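Local coordinates for uncharacterized protein (Klebsiella pneumoniae, PDB 2A2L) that is of unknown function but belongs to the HbpS-like (DUF336) family and may bind or degrade haem, at the interface of chains A and B. Numbering follows the deposited sequence. Chains: chain A/B, unknown.

The interface of chains A and B. Residues chain A 41, 45-46; chain B 51, 57, 60.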
ATOM      1  N   ASP A  41     -11.222   8.700 -19.407  1.00 22.94           N
ATOM      2  CA  ASP A  41     -10.767   9.084 -20.745  1.00 22.88           C
ATOM      3  C   ASP A  41      -9.834   8.037 -21.396  1.00 22.82           C
ATOM      4  O   ASP A  41      -9.604   6.954 -20.829  1.00 22.76           O
ATOM      5  CB  ASP A  41     -10.179  10.497 -20.745  1.00 22.87           C
ATOM      6  CG  ASP A  41      -8.803  10.588 -20.094  1.00 22.94           C
ATOM      7  OD1 ASP A  41      -8.094   9.563 -19.997  1.00 33.87           O
ATOM      8  OD2 ASP A  41      -8.406  11.721 -19.731  1.00 23.71           O
ATOM      9  N   ASN A  45      -7.863   7.656 -17.591  1.00 22.12           N
ATOM     10  CA  ASN A  45      -7.915   8.651 -16.536  1.00 22.03           C
ATOM     11  C   ASN A  45      -9.309   9.137 -16.195  1.00 21.97           C
ATOM     12  O   ASN A  45     -10.091   9.463 -17.079  1.00 21.96           O
ATOM     13  CB  ASN A  45      -6.987   9.818 -16.866  1.00 22.05           C
ATOM     14  CG  ASN A  45      -5.542   9.387 -16.912  1.00 22.11           C
ATOM     15  OD1 ASN A  45      -5.030   8.782 -15.958  1.00 12.60           O
ATOM     16  ND2 ASN A  45      -4.878   9.664 -18.024  1.00 28.84           N
ATOM     17  N   THR A  46      -9.584   9.188 -14.893  1.00 21.86           N
ATOM     18  CA  THR A  46     -10.877   9.474 -14.363  1.00 21.77           C
ATOM     19  C   THR A  46     -11.380  10.777 -14.964  1.00 21.70           C
ATOM     20  O   THR A  46     -10.725  11.807 -14.840  1.00 21.72           O
ATOM     21  CB  THR A  46     -10.794   9.610 -12.844  1.00 21.76           C
ATOM     22  OG1 THR A  46      -9.987   8.557 -12.324  1.00 21.87           O
ATOM     23  CG2 THR A  46     -12.155   9.544 -12.216  1.00 21.83           C
TER
ATOM     24  N   ARG B  51     -13.718  15.611 -13.781  1.00 21.84           N
ATOM     25  CA  ARG B  51     -12.566  16.383 -14.298  1.00 22.02           C
ATOM     26  C   ARG B  51     -12.866  16.989 -15.653  1.00 22.19           C
ATOM     27  O   ARG B  51     -13.306  16.282 -16.561  1.00 22.24           O
ATOM     28  CB  ARG B  51     -11.293  15.536 -14.370  1.00 22.02           C
ATOM     29  CG  ARG B  51     -10.187  16.192 -15.177  1.00 21.81           C
ATOM     30  CD  ARG B  51      -8.840  15.534 -15.024  1.00  6.58           C
ATOM     31  NE  ARG B  51      -8.874  14.225 -15.645  1.00 32.90           N
ATOM     32  CZ  ARG B  51      -8.681  13.976 -16.939  1.00 27.45           C
ATOM     33  NH1 ARG B  51      -8.390  14.950 -17.805  1.00 18.14           N
ATOM     34  NH2 ARG B  51      -8.791  12.725 -17.362  1.00 16.99           N
ATOM     35  N   VAL B  57      -4.236  15.565 -14.795  1.00 23.54           N
ATOM     36  CA  VAL B  57      -4.704  14.268 -14.291  1.00 23.58           C
ATOM     37  C   VAL B  57      -4.333  13.942 -12.836  1.00 23.49           C
ATOM     38  O   VAL B  57      -5.058  13.214 -12.185  1.00 23.46           O
ATOM     39  CB  VAL B  57      -4.526  13.065 -15.264  1.00 23.51           C
ATOM     40  CG1 VAL B  57      -4.959  13.433 -16.656  1.00 23.58           C
ATOM     41  CG2 VAL B  57      -3.083  12.540 -15.246  1.00 23.90           C
ATOM     42  N   CYS B  60      -7.247  14.740  -9.859  1.00 23.07           N
ATOM     43  CA  CYS B  60      -8.315  13.823  -9.422  1.00 23.06           C
ATOM     44  C   CYS B  60      -8.202  13.379  -7.968  1.00 23.04           C
ATOM     45  O   CYS B  60      -9.144  13.508  -7.169  1.00 22.97           O
ATOM     46  CB  CYS B  60      -8.291  12.563 -10.283  1.00 23.10           C
ATOM     47  SG  CYS B  60      -8.395  12.891 -12.052  1.00 23.14           S
TER
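B:Arg51 sets off with CG anti to its backbone N (chi1 167°) and bends at chi3, which turns its guanidinium toward A:Asp41 and A:Thr46. A:Asp41 places CG between its own N and carbonyl carbon (chi1 74°), with OD2 pointing at the arginine. The patch belongs to a two-fold interface between copies of this HbpS-like family protein, and its twin repeats with the chains exchanged. This pairing may or may not be the biological one.

A salt bridge, also a hydrogen bond, joins B:Arg51 NH2 to A:Asp41 OD2 at 2.6 Å. The carboxylate oxygen lies in the guanidinium plane, but the donor comes from above the carboxylate, as the two planes stand 78° apart. The other carboxylate oxygen, A:Asp41 OD1, accepts a hydrogen bond from the backbone N of A:Asn45, 3.1 Å away. This donor too stands above the carboxylate plane. The bond ties the carboxylate to the loop between strands 36-41 and 46-51.

B:Arg51 NE gives a hydrogen bond to the backbone O of A:Thr46 at 3.1 Å, tilted from the guanidinium plane. NH2 adds a weak one to the same oxygen.

B:Val57 CG1 sits over the centre of one guanidinium face of B:Arg51, 3.8 Å above its plane. B:Val57 CG1 also packs against the side-chain amide of A:Asn45, 4.0 Å from ND2. B:Cys60, on helix 59-72, brings SG to 3.8 Å from A:Thr46 O.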